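4-aminobutyrate transaminase (Acinetobacter baumannii, PDB 6WOP) probably catalyses transfer of the amino group of 4-aminobutyrate to 2-oxoglutarate, using pyridoxal 5'-phosphate as cofactor, as a class-III aminotransferase. Local coordinates at residues N137-R142 and A148-T153; H169-V174 and I185-D190; P175-S180 and A358-T363; R225-C230 and K261-T266. One frame throughout, in Å; residues are numbered along the deposited sequence.

Contact 1 of 4, residues N137-R142 and A148-T153; sequences NGFHGR and AMTGKT
Gly151 is bonded to the 137-142 loop through both its backbone N and its O. Its N donates to Gly138 O at 2.7 Å, nearly straight. Its O accepts from Asn137 N at 2.9 Å. A water joins the same carbonyl to the side chain of Asn137, donating to Gly151 O and to Asn137 OD1. The third link uses a side chain. Thr150 OG1 accepts from His140 N at 2.9 Å and, weakly, from Gly141 N. The same hydroxyl is bonded to Thr146 O one helical turn back, which ties the end of the helix to the loop. Thr150 OG1 lies anti to its carbonyl carbon (chi1 -69°), which leaves CG2 anti to the backbone N. The two branches serve different neighbours. OG1 meets the amide of His140 and also lies over one face of the Phe139 ring, toward its rim. Thr150 CG2 packs on Phe139 CD2 at 3.7 Å. The two side chains run side by side in the same direction. His140 brings an edge of its imidazole to the Met149 backbone, with CD2 3.6 Å from Met149 O and 3.9 Å from Met149 CB. The other side of the imidazole is fixed by Asp240, bonded to ND1. Asp240 is probably the aspartate that faces the cofactor's pyridine nitrogen in fold-type I enzymes, which would make His140 a second-shell residue. The contact closes a short loop-helix-loop unit after strand 131-135. Met149 O accepts from Thr134 of that strand, and the side chains of His140 and Met149 pack between helix 112-127 and strands 131-135 and 201-206.

Contact 2 of 4, residues H169-V174 and I185-D190; sequences HARYPV and IESVED
Arg171 meets Ser187 with both backbone and side chain. Its N donates to Ser187 OG at 3.0 Å, and the bond is close to straight (167°). Ser187 can accept it because OG sits between its own backbone N and carbonyl carbon (chi1 78°), the crowded position, turned to the strand side of the helix. OG is also bonded to Ala184 O in the preceding turn. The side chain of Arg171 starts at CB, 3.8 Å from Ser187 OG. CG comes next and lies against Ser187 CB at 3.6 Å. Beyond CG the chain bends at chi2 and again at chi3, and so curls back along its own segment. The guanidinium lies obliquely to Ser187 CB. This is the edge of the mixed sheet with strands 131-135 and 167-170 in a fold-type I aminotransferase. Strand 167-170 is outermost within this chain, and helix 181-194, the next helix, packs beside it. At the tip, Arg171 NH2 reaches His169 O at 2.9 Å. It approaches from above the carbonyl plane rather than within it. NH2 also forms a salt bridge with Glu194 of the second subunit, so the curled arginine ends at the subunit interface. Ala170 completes the packing one residue earlier. Its CB touches Ser187 OG at 3.2 Å and Val188 CG2 at 3.6 Å, while Phe135 of the neighbouring strand 131-135 packs on both Ala170 and Val188.

Contact 3 of 4, residues P175-S180 and A358-T363; sequences PAKGIS and AVELET
Lys177 and Glu360 reach each other from opposite directions. The Glu360 chain is stretched out, with CG anti to the backbone N (chi1 -178°) and no bend beyond it, and this carries the carboxylate straight off the strand. The Lys177 chain is bent. Its chi2 and chi3 lie away from the usual staggered values, and a last turn at chi4 (-56°) sets the ammonium group against the acid. Lys177 NZ donates to Glu360 OE2 at 2.9 Å, and the two groups form a salt bridge. OE2 uses its syn lone pair, on the side of the other oxygen. Lys177 NZ is also fairly near Glu360 OE1, at 3.5 Å. Lys177 CE follows at 4.0 Å from Glu360 OE1.

The two segments belong to different parts of the molecule. Residues 175-180 form a turn leading into helix 181-194. A Gly178 N to Pro175 O bond of 2.9 Å closes that turn. Gly178 and Ile179 form a G1 beta bulge opposite Val174, and Ser180 caps the helix that follows. Glu360 belongs to strand 356-361, which lies between strands 347-353 and 390-393 of a mixed sheet.

Glu360 is buried and Lys177 exposed, so the lysine reaches in from the surface. The acid has other partners as well. Arg351 forms a salt bridge with OE2, and Asn389 is bonded to OE1. One carboxylate thus brings Lys177 and Arg351 close together and probably offsets their charges. This arrangement would be expected to favour the ionised form of Glu360.

Contact 4 of 4, residues R225-C230 and K261-T266; sequences RLRAIC and KADLIT
Arg227 reaches from its helix to Lys261 and Asp263 in the loop just before strand 264-267. CG lies anti to the backbone N (chi1 178°), which sends the chain off the helix toward the 261-266 segment. Bends at chi2 and chi3 then turn the guanidinium so that its edge faces both partners. On the way, Arg227 CD passes 3.4 Å from Lys261 O. Arg227 NH1 has two acceptors, Lys261 O at 2.8 Å and Asp263 OD2 at 3.0 Å. The Lys261 carbonyl is met in its own plane. Arg227 NH2 also donates to Asp263 OD2, at 3.0 Å. The grip is end-on, with both nitrogens on one oxygen. The guanidinium and carboxylate planes stand almost at right angles, 85° apart. NH2 therefore meets the syn lone pair of OD2, while NH1 comes from above the carboxylate plane. CG of Asp263 is anti to its carbonyl carbon (chi1 -62°), which brings OD2 to the arginine.

The bonds join helix 220-233 to the loop entering strand 264-267 of the mixed sheet that also holds strand 236-240. Asp231, one turn along the helix, forms a salt bridge with NH2. Asp263 is buried and also bonded by Leu237 N through OD2 and by Arg283 through OD1. With donors on both oxygens and two arginines nearby, its carboxylate is probably kept ionised.

Along the chain, contact 1 closes first. Contacts 2 and 3 follow and interlock, because residues 175-180 lie between the two segments of contact 2. Contact 4 falls inside the long loop closed by contact 3. Contact 2 touches each of the other three. Its His169 is bonded to Met149 of contact 1, its Val174 N is probably hydrogen-bonded to Ile179 O of contact 3, and its Ile185 packs on the helix of contact 4, about 15 Å away between centres. Contacts 1, 2 and 4 tie loops and helices to the sheet containing strands 131-135, 167-170 and 264-267. Contact 3 joins that part to the sheet containing strand 356-361. Contacts 1 and 2 lie where the second subunit packs.

Contact 1 of 4, residues N137-R142 and A148-T153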
loop_
_atom_site.group_PDB
_atom_site.type_symbol
_atom_site.label_atom_id
_atom_site.label_comp_id
_atom_site.label_asym_id
_atom_site.label_seq_id
_atom_site.Cartn_x
_atom_site.Cartn_y
_atom_site.Cartn_z
ATOM N N ASN A 137 -10.463 16.308 -9.371
ATOM C CA ASN A 137 -11.809 16.821 -9.099
ATOM C C ASN A 137 -12.875 15.756 -9.285
ATOM O O ASN A 137 -14.078 16.057 -9.059
ATOM C CB ASN A 137 -12.129 18.057 -9.940
ATOM C CG ASN A 137 -11.048 19.098 -9.821
ATOM O OD1 ASN A 137 -10.795 19.569 -8.702
ATOM N ND2 ASN A 137 -10.420 19.504 -10.961
ATOM N N GLY A 138 -12.517 14.522 -9.654
ATOM C CA GLY A 138 -13.508 13.467 -9.714
ATOM C C GLY A 138 -14.008 13.170 -8.310
ATOM O O GLY A 138 -13.284 13.358 -7.320
ATOM N N PHE A 139 -15.283 12.761 -8.186
ATOM C CA PHE A 139 -15.752 12.398 -6.850
ATOM C C PHE A 139 -16.429 11.044 -6.921
ATOM O O PHE A 139 -17.368 10.875 -7.704
ATOM C CB PHE A 139 -16.720 13.417 -6.241
ATOM C CG PHE A 139 -17.129 13.026 -4.835
ATOM C CD1 PHE A 139 -18.213 12.156 -4.636
ATOM C CD2 PHE A 139 -16.435 13.489 -3.729
ATOM C CE1 PHE A 139 -18.573 11.743 -3.358
ATOM C CE2 PHE A 139 -16.824 13.092 -2.439
ATOM C CZ PHE A 139 -17.865 12.198 -2.264
ATOM N N HIS A 140 -15.995 10.092 -6.069
ATOM C CA HIS A 140 -16.409 8.698 -6.221
ATOM C C HIS A 140 -16.861 8.031 -4.938
ATOM O O HIS A 140 -17.372 6.912 -5.011
ATOM C CB HIS A 140 -15.232 7.875 -6.851
ATOM C CG HIS A 140 -14.843 8.377 -8.208
ATOM N ND1 HIS A 140 -15.738 8.413 -9.267
ATOM C CD2 HIS A 140 -13.694 8.976 -8.653
ATOM C CE1 HIS A 140 -15.127 8.955 -10.318
ATOM N NE2 HIS A 140 -13.884 9.303 -9.975
ATOM N N GLY A 141 -16.703 8.669 -3.777
ATOM C CA GLY A 141 -17.244 8.096 -2.546
ATOM C C GLY A 141 -16.296 8.309 -1.377
ATOM O O GLY A 141 -15.209 8.875 -1.548
ATOM N N ARG A 142 -16.679 7.818 -0.189
ATOM C CA ARG A 142 -15.975 8.143 1.033
ATOM C C ARG A 142 -15.354 6.919 1.703
ATOM O O ARG A 142 -14.961 7.003 2.865
ATOM C CB ARG A 142 -16.957 8.841 1.975
ATOM C CG ARG A 142 -17.359 10.226 1.500
ATOM C CD ARG A 142 -18.385 10.808 2.561
ATOM N NE ARG A 142 -18.819 12.176 2.255
ATOM C CZ ARG A 142 -18.184 13.250 2.731
ATOM N NH1 ARG A 142 -17.055 13.099 3.484
ATOM N NH2 ARG A 142 -18.672 14.470 2.457
ATOM N N ALA A 148 -9.512 7.520 -2.206
ATOM C CA ALA A 148 -8.281 7.605 -3.001
ATOM C C ALA A 148 -8.618 7.951 -4.443
ATOM O O ALA A 148 -7.944 8.750 -5.077
ATOM C CB ALA A 148 -7.520 6.256 -2.946
ATOM N N MET A 149 -9.687 7.377 -4.972
ATOM C CA MET A 149 -10.104 7.689 -6.340
ATOM C C MET A 149 -10.584 9.128 -6.477
ATOM O O MET A 149 -10.332 9.778 -7.508
ATOM C CB MET A 149 -11.224 6.706 -6.744
ATOM C CG MET A 149 -10.667 5.314 -6.930
ATOM S SD MET A 149 -12.043 4.068 -7.118
ATOM C CE MET A 149 -12.648 4.547 -8.761
ATOM N N THR A 150 -11.310 9.622 -5.467
ATOM C CA THR A 150 -11.778 11.002 -5.439
ATOM C C THR A 150 -10.594 11.964 -5.539
ATOM O O THR A 150 -9.608 11.819 -4.792
ATOM C CB THR A 150 -12.584 11.212 -4.135
ATOM O OG1 THR A 150 -13.811 10.441 -4.270
ATOM C CG2 THR A 150 -12.866 12.710 -3.855
ATOM N N GLY A 151 -10.728 12.978 -6.430
ATOM C CA GLY A 151 -9.602 13.835 -6.786
ATOM C C GLY A 151 -9.705 15.163 -6.075
ATOM O O GLY A 151 -9.554 16.226 -6.667
ATOM N N LYS A 152 -10.028 15.117 -4.809
ATOM C CA LYS A 152 -10.102 16.290 -3.984
ATOM C C LYS A 152 -9.724 15.868 -2.575
ATOM O O LYS A 152 -10.391 15.111 -1.982
ATOM C CB LYS A 152 -11.499 16.898 -4.077
ATOM C CG LYS A 152 -11.682 18.190 -3.326
ATOM C CD LYS A 152 -12.911 18.954 -3.764
ATOM C CE LYS A 152 -13.307 20.056 -2.789
ATOM N NZ LYS A 152 -14.470 20.811 -3.318
ATOM N N THR A 153 -8.689 16.438 -2.020
ATOM C CA THR A 153 -8.255 15.949 -0.726
ATOM C C THR A 153 -9.014 16.648 0.379
ATOM O O THR A 153 -9.260 16.050 1.433
ATOM C CB THR A 153 -6.751 16.192 -0.572
ATOM O OG1 THR A 153 -6.497 17.576 -0.752
ATOM C CG2 THR A 153 -6.029 15.492 -1.662
HETATM O O HOH W 1 -9.056 18.973 -6.681
#

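Contact 2 of 4, residues H169-V174 and I185-D190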
loop_
_atom_site.group_PDB
_atom_site.type_symbol
_atom_site.label_atom_id
_atom_site.label_comp_id
_atom_site.label_asym_id
_atom_site.label_seq_id
_atom_site.Cartn_x
_atom_site.Cartn_y
_atom_site.Cartn_z
ATOM N N HIS A 169 -4.161 10.125 -10.389
ATOM C CA HIS A 169 -5.074 11.107 -10.985
ATOM C C HIS A 169 -4.504 11.776 -12.224
ATOM O O HIS A 169 -3.421 12.401 -12.176
ATOM C CB HIS A 169 -5.415 12.168 -9.953
ATOM C CG HIS A 169 -6.190 11.614 -8.797
ATOM N ND1 HIS A 169 -5.574 11.111 -7.671
ATOM C CD2 HIS A 169 -7.525 11.438 -8.613
ATOM C CE1 HIS A 169 -6.494 10.662 -6.823
ATOM N NE2 HIS A 169 -7.687 10.841 -7.374
ATOM N N ALA A 170 -5.276 11.734 -13.309
ATOM C CA ALA A 170 -4.974 12.516 -14.515
ATOM C C ALA A 170 -5.785 13.823 -14.530
ATOM O O ALA A 170 -6.640 14.048 -13.656
ATOM C CB ALA A 170 -5.270 11.667 -15.760
ATOM N N ARG A 171 -5.548 14.643 -15.551
ATOM C CA ARG A 171 -6.284 15.868 -15.722
ATOM C C ARG A 171 -7.534 15.645 -16.550
ATOM O O ARG A 171 -7.454 15.178 -17.644
ATOM C CB ARG A 171 -5.486 16.930 -16.495
ATOM C CG ARG A 171 -4.035 17.029 -16.182
ATOM C CD ARG A 171 -3.770 17.608 -14.842
ATOM N NE ARG A 171 -4.147 16.828 -13.668
ATOM C CZ ARG A 171 -3.474 15.819 -13.131
ATOM N NH1 ARG A 171 -2.366 15.347 -13.680
ATOM N NH2 ARG A 171 -3.953 15.247 -12.078
ATOM N N TYR A 172 -8.674 15.993 -15.998
ATOM C CA TYR A 172 -9.905 15.984 -16.759
ATOM C C TYR A 172 -9.899 17.113 -17.791
ATOM O O TYR A 172 -9.472 18.234 -17.484
ATOM C CB TYR A 172 -11.071 16.167 -15.790
ATOM C CG TYR A 172 -12.422 15.724 -16.307
ATOM C CD1 TYR A 172 -12.845 14.436 -16.132
ATOM C CD2 TYR A 172 -13.274 16.627 -16.987
ATOM C CE1 TYR A 172 -14.075 14.040 -16.534
ATOM C CE2 TYR A 172 -14.504 16.215 -17.415
ATOM C CZ TYR A 172 -14.904 14.928 -17.175
ATOM O OH TYR A 172 -16.179 14.528 -17.569
ATOM N N PRO A 173 -10.428 16.872 -18.999
ATOM C CA PRO A 173 -10.438 17.895 -20.052
ATOM C C PRO A 173 -11.461 18.979 -19.750
ATOM O O PRO A 173 -12.663 18.691 -19.567
ATOM C CB PRO A 173 -10.818 17.093 -21.311
ATOM C CG PRO A 173 -11.571 15.894 -20.780
ATOM C CD PRO A 173 -10.858 15.553 -19.507
ATOM N N VAL A 174 -10.982 20.213 -19.674
ATOM C CA VAL A 174 -11.813 21.397 -19.422
ATOM C C VAL A 174 -11.275 22.486 -20.344
ATOM O O VAL A 174 -10.472 23.329 -19.922
ATOM C CB VAL A 174 -11.823 21.818 -17.938
ATOM C CG1 VAL A 174 -12.773 22.948 -17.721
ATOM C CG2 VAL A 174 -12.279 20.651 -17.031
ATOM N N ILE A 185 -5.272 13.795 -22.390
ATOM C CA ILE A 185 -4.804 12.494 -22.831
ATOM C C ILE A 185 -3.325 12.351 -22.501
ATOM O O ILE A 185 -2.873 11.320 -21.986
ATOM C CB ILE A 185 -5.075 12.327 -24.346
ATOM C CG1 ILE A 185 -6.575 12.092 -24.624
ATOM C CG2 ILE A 185 -4.278 11.135 -24.951
ATOM C CD1 ILE A 185 -7.079 10.791 -24.145
ATOM N N GLU A 186 -2.561 13.413 -22.714
ATOM C CA GLU A 186 -1.133 13.356 -22.395
ATOM C C GLU A 186 -0.906 13.057 -20.930
ATOM O O GLU A 186 0.041 12.327 -20.590
ATOM C CB GLU A 186 -0.458 14.680 -22.791
ATOM C CG GLU A 186 0.991 14.718 -22.604
ATOM C CD GLU A 186 1.639 15.981 -23.201
ATOM O OE1 GLU A 186 1.023 16.589 -24.118
ATOM O OE2 GLU A 186 2.756 16.353 -22.731
ATOM N N SER A 187 -1.777 13.585 -20.028
ATOM C CA SER A 187 -1.581 13.312 -18.591
ATOM C C SER A 187 -1.842 11.849 -18.245
ATOM O O SER A 187 -1.163 11.288 -17.384
ATOM C CB SER A 187 -2.464 14.230 -17.752
ATOM O OG SER A 187 -3.799 13.738 -17.754
ATOM N N VAL A 188 -2.785 11.187 -18.940
ATOM C CA VAL A 188 -2.942 9.729 -18.782
ATOM C C VAL A 188 -1.671 8.988 -19.232
ATOM O O VAL A 188 -1.129 8.090 -18.554
ATOM C CB VAL A 188 -4.184 9.275 -19.566
ATOM C CG1 VAL A 188 -4.342 7.767 -19.450
ATOM C CG2 VAL A 188 -5.443 10.022 -18.970
ATOM N N GLU A 189 -1.148 9.371 -20.378
ATOM C CA GLU A 189 0.045 8.696 -20.851
ATOM C C GLU A 189 1.235 8.945 -19.912
ATOM O O GLU A 189 2.128 8.091 -19.796
ATOM C CB GLU A 189 0.342 9.149 -22.295
ATOM C CG GLU A 189 -0.822 8.765 -23.246
ATOM C CD GLU A 189 -0.713 9.363 -24.626
ATOM O OE1 GLU A 189 -0.137 10.492 -24.775
ATOM O OE2 GLU A 189 -1.210 8.687 -25.573
ATOM N N ASP A 190 1.318 10.127 -19.295
ATOM C CA ASP A 190 2.402 10.347 -18.333
ATOM C C ASP A 190 2.256 9.401 -17.139
ATOM O O ASP A 190 3.247 8.989 -16.540
ATOM C CB ASP A 190 2.391 11.808 -17.842
ATOM C CG ASP A 190 2.811 12.820 -18.921
ATOM O OD1 ASP A 190 3.351 12.421 -20.017
ATOM O OD2 ASP A 190 2.608 14.046 -18.667
#

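Contact 3 of 4, residues P175-S180 and A358-T363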
loop_
_atom_site.group_PDB
_atom_site.type_symbol
_atom_site.label_atom_id
_atom_site.label_comp_id
_atom_site.label_asym_id
_atom_site.label_seq_id
_atom_site.Cartn_x
_atom_site.Cartn_y
_atom_site.Cartn_z
ATOM N N PRO A 175 -11.653 22.488 -21.625
ATOM C CA PRO A 175 -11.010 23.405 -22.562
ATOM C C PRO A 175 -11.230 24.855 -22.177
ATOM O O PRO A 175 -10.316 25.646 -22.386
ATOM C CB PRO A 175 -11.675 23.061 -23.911
ATOM C CG PRO A 175 -12.080 21.630 -23.769
ATOM C CD PRO A 175 -12.503 21.497 -22.309
ATOM N N ALA A 176 -12.396 25.222 -21.592
ATOM C CA ALA A 176 -12.595 26.591 -21.093
ATOM C C ALA A 176 -11.565 26.998 -20.045
ATOM O O ALA A 176 -11.352 28.189 -19.816
ATOM C CB ALA A 176 -13.984 26.758 -20.473
ATOM N N LYS A 177 -10.932 26.045 -19.390
ATOM C CA LYS A 177 -9.946 26.357 -18.376
ATOM C C LYS A 177 -8.563 26.042 -18.883
ATOM O O LYS A 177 -7.641 25.907 -18.089
ATOM C CB LYS A 177 -10.209 25.592 -17.075
ATOM C CG LYS A 177 -11.518 25.930 -16.379
ATOM C CD LYS A 177 -11.310 26.409 -14.955
ATOM C CE LYS A 177 -12.284 25.759 -13.988
ATOM N NZ LYS A 177 -13.766 25.969 -14.381
ATOM N N GLY A 178 -8.413 25.905 -20.191
ATOM C CA GLY A 178 -7.095 25.712 -20.746
ATOM C C GLY A 178 -6.513 24.344 -20.490
ATOM O O GLY A 178 -5.289 24.202 -20.456
ATOM N N ILE A 179 -7.347 23.330 -20.271
ATOM C CA ILE A 179 -6.882 21.952 -20.264
ATOM C C ILE A 179 -7.518 21.266 -21.472
ATOM O O ILE A 179 -8.661 20.811 -21.424
ATOM C CB ILE A 179 -7.208 21.237 -18.955
ATOM C CG1 ILE A 179 -6.549 21.985 -17.788
ATOM C CG2 ILE A 179 -6.768 19.770 -18.988
ATOM C CD1 ILE A 179 -7.165 21.700 -16.439
ATOM N N SER A 180 -6.783 21.218 -22.579
ATOM C CA SER A 180 -7.302 20.665 -23.817
ATOM C C SER A 180 -7.464 19.149 -23.713
ATOM O O SER A 180 -6.960 18.493 -22.791
ATOM C CB SER A 180 -6.374 21.018 -24.970
ATOM O OG SER A 180 -5.100 20.424 -24.749
ATOM N N ALA A 358 -24.735 24.255 -14.427
ATOM C CA ALA A 358 -24.026 24.972 -13.376
ATOM C C ALA A 358 -23.594 26.336 -13.883
ATOM O O ALA A 358 -23.308 26.503 -15.068
ATOM C CB ALA A 358 -22.785 24.208 -12.913
ATOM N N VAL A 359 -23.451 27.289 -12.957
ATOM C CA VAL A 359 -22.887 28.606 -13.247
ATOM C C VAL A 359 -21.660 28.817 -12.355
ATOM O O VAL A 359 -21.701 28.534 -11.152
ATOM C CB VAL A 359 -23.909 29.731 -13.066
ATOM C CG1 VAL A 359 -24.324 29.887 -11.604
ATOM C CG2 VAL A 359 -23.347 31.040 -13.649
ATOM N N GLU A 360 -20.549 29.229 -12.948
ATOM C CA GLU A 360 -19.333 29.481 -12.173
ATOM C C GLU A 360 -19.164 30.981 -12.003
ATOM O O GLU A 360 -19.362 31.765 -12.954
ATOM C CB GLU A 360 -18.067 28.909 -12.824
ATOM C CG GLU A 360 -16.801 29.144 -11.958
ATOM C CD GLU A 360 -15.687 28.202 -12.342
ATOM O OE1 GLU A 360 -14.497 28.451 -12.028
ATOM O OE2 GLU A 360 -16.022 27.224 -13.016
ATOM N N LEU A 361 -18.813 31.385 -10.796
ATOM C CA LEU A 361 -18.657 32.799 -10.500
ATOM C C LEU A 361 -17.187 33.083 -10.245
ATOM O O LEU A 361 -16.387 32.165 -10.059
ATOM C CB LEU A 361 -19.536 33.207 -9.301
ATOM C CG LEU A 361 -21.079 33.099 -9.444
ATOM C CD1 LEU A 361 -21.604 31.729 -9.237
ATOM C CD2 LEU A 361 -21.762 33.961 -8.419
ATOM N N GLU A 362 -16.839 34.362 -10.247
ATOM C CA GLU A 362 -15.431 34.693 -10.030
ATOM C C GLU A 362 -14.932 34.180 -8.687
ATOM O O GLU A 362 -13.821 33.652 -8.585
ATOM C CB GLU A 362 -15.215 36.195 -10.143
ATOM C CG GLU A 362 -14.478 36.490 -11.392
ATOM C CD GLU A 362 -14.517 37.923 -11.756
ATOM O OE1 GLU A 362 -14.606 38.754 -10.811
ATOM O OE2 GLU A 362 -14.457 38.210 -12.982
ATOM N N THR A 363 -15.781 34.166 -7.683
ATOM C CA THR A 363 -15.385 34.064 -6.297
ATOM C C THR A 363 -16.382 33.226 -5.511
ATOM O O THR A 363 -17.585 33.273 -5.789
ATOM C CB THR A 363 -15.322 35.494 -5.793
ATOM O OG1 THR A 363 -14.066 36.070 -6.176
ATOM C CG2 THR A 363 -15.571 35.592 -4.388
#

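Contact 4 of 4, residues R225-C230 and K261-T266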
loop_
_atom_site.group_PDB
_atom_site.type_symbol
_atom_site.label_atom_id
_atom_site.label_comp_id
_atom_site.label_asym_id
_atom_site.label_seq_id
_atom_site.Cartn_x
_atom_site.Cartn_y
_atom_site.Cartn_z
ATOM N N ARG A 225 -10.716 9.010 -27.696
ATOM C CA ARG A 225 -9.293 8.758 -27.517
ATOM C C ARG A 225 -9.004 7.878 -26.295
ATOM O O ARG A 225 -8.216 6.991 -26.343
ATOM C CB ARG A 225 -8.520 10.036 -27.528
ATOM C CG ARG A 225 -8.476 10.611 -28.924
ATOM C CD ARG A 225 -7.918 11.988 -28.970
ATOM N NE ARG A 225 -6.526 12.032 -28.640
ATOM C CZ ARG A 225 -5.859 13.147 -28.457
ATOM N NH1 ARG A 225 -6.448 14.295 -28.599
ATOM N NH2 ARG A 225 -4.604 13.111 -28.144
ATOM N N LEU A 226 -9.694 8.159 -25.213
ATOM C CA LEU A 226 -9.548 7.295 -24.040
ATOM C C LEU A 226 -9.954 5.860 -24.350
ATOM O O LEU A 226 -9.312 4.915 -23.893
ATOM C CB LEU A 226 -10.385 7.848 -22.876
ATOM C CG LEU A 226 -9.980 7.427 -21.470
ATOM C CD1 LEU A 226 -8.519 7.814 -21.208
ATOM C CD2 LEU A 226 -10.901 8.146 -20.502
ATOM N N ARG A 227 -11.067 5.676 -25.053
ATOM C CA ARG A 227 -11.494 4.337 -25.442
ATOM C C ARG A 227 -10.406 3.623 -26.254
ATOM O O ARG A 227 -10.097 2.442 -26.018
ATOM C CB ARG A 227 -12.804 4.462 -26.260
ATOM C CG ARG A 227 -13.414 3.138 -26.815
ATOM C CD ARG A 227 -14.084 2.338 -25.679
ATOM N NE ARG A 227 -13.160 1.358 -25.089
ATOM C CZ ARG A 227 -13.487 0.585 -24.050
ATOM N NH1 ARG A 227 -14.710 0.678 -23.463
ATOM N NH2 ARG A 227 -12.615 -0.289 -23.593
ATOM N N ALA A 228 -9.802 4.321 -27.205
ATOM C CA ALA A 228 -8.764 3.682 -28.015
ATOM C C ALA A 228 -7.550 3.290 -27.152
ATOM O O ALA A 228 -6.945 2.225 -27.360
ATOM C CB ALA A 228 -8.346 4.597 -29.168
ATOM N N ILE A 229 -7.192 4.114 -26.163
ATOM C CA ILE A 229 -6.071 3.758 -25.267
ATOM C C ILE A 229 -6.421 2.535 -24.434
ATOM O O ILE A 229 -5.606 1.600 -24.313
ATOM C CB ILE A 229 -5.704 4.953 -24.373
ATOM C CG1 ILE A 229 -4.981 6.031 -25.182
ATOM C CG2 ILE A 229 -4.911 4.511 -23.106
ATOM C CD1 ILE A 229 -4.944 7.387 -24.478
ATOM N N CYS A 230 -7.626 2.525 -23.835
ATOM C CA CYS A 230 -8.039 1.320 -23.108
ATOM C C CYS A 230 -8.041 0.077 -23.998
ATOM O O CYS A 230 -7.539 -0.984 -23.601
ATOM C CB CYS A 230 -9.422 1.511 -22.494
ATOM S SG CYS A 230 -9.345 2.630 -21.054
ATOM N N LYS A 261 -18.588 3.608 -25.999
ATOM C CA LYS A 261 -19.221 2.854 -24.929
ATOM C C LYS A 261 -18.224 2.439 -23.847
ATOM O O LYS A 261 -17.107 1.988 -24.133
ATOM C CB LYS A 261 -19.883 1.604 -25.483
ATOM C CG LYS A 261 -21.163 1.880 -26.269
ATOM C CD LYS A 261 -21.788 0.557 -26.661
ATOM C CE LYS A 261 -22.431 0.663 -28.027
ATOM N NZ LYS A 261 -23.144 1.950 -28.110
ATOM N N ALA A 262 -18.665 2.546 -22.608
ATOM C CA ALA A 262 -17.924 2.070 -21.443
ATOM C C ALA A 262 -18.163 0.577 -21.241
ATOM O O ALA A 262 -19.184 0.026 -21.680
ATOM C CB ALA A 262 -18.411 2.817 -20.195
ATOM N N ASP A 263 -17.212 -0.089 -20.567
ATOM C CA ASP A 263 -17.365 -1.499 -20.282
ATOM C C ASP A 263 -18.256 -1.729 -19.075
ATOM O O ASP A 263 -18.891 -2.786 -18.978
ATOM C CB ASP A 263 -15.988 -2.124 -19.974
ATOM C CG ASP A 263 -15.049 -2.022 -21.148
ATOM O OD1 ASP A 263 -15.213 -2.854 -22.064
ATOM O OD2 ASP A 263 -14.154 -1.121 -21.153
ATOM N N LEU A 264 -18.210 -0.797 -18.112
ATOM C CA LEU A 264 -18.960 -0.816 -16.857
ATOM C C LEU A 264 -19.569 0.559 -16.597
ATOM O O LEU A 264 -18.935 1.595 -16.866
ATOM C CB LEU A 264 -18.052 -1.184 -15.663
ATOM C CG LEU A 264 -17.392 -2.545 -15.770
ATOM C CD1 LEU A 264 -16.183 -2.728 -14.837
ATOM C CD2 LEU A 264 -18.475 -3.617 -15.354
ATOM N N ILE A 265 -20.790 0.592 -16.043
ATOM C CA ILE A 265 -21.425 1.859 -15.680
ATOM C C ILE A 265 -21.930 1.758 -14.252
ATOM O O ILE A 265 -22.594 0.774 -13.901
ATOM C CB ILE A 265 -22.574 2.215 -16.637
ATOM C CG1 ILE A 265 -22.054 2.363 -18.059
ATOM C CG2 ILE A 265 -23.249 3.493 -16.180
ATOM C CD1 ILE A 265 -23.164 2.529 -19.115
ATOM N N THR A 266 -21.679 2.794 -13.434
ATOM C CA THR A 266 -22.210 2.740 -12.084
ATOM C C THR A 266 -23.432 3.647 -11.976
ATOM O O THR A 266 -23.527 4.663 -12.674
ATOM C CB THR A 266 -21.158 3.177 -11.054
ATOM O OG1 THR A 266 -20.681 4.491 -11.361
ATOM C CG2 THR A 266 -19.972 2.215 -11.065
#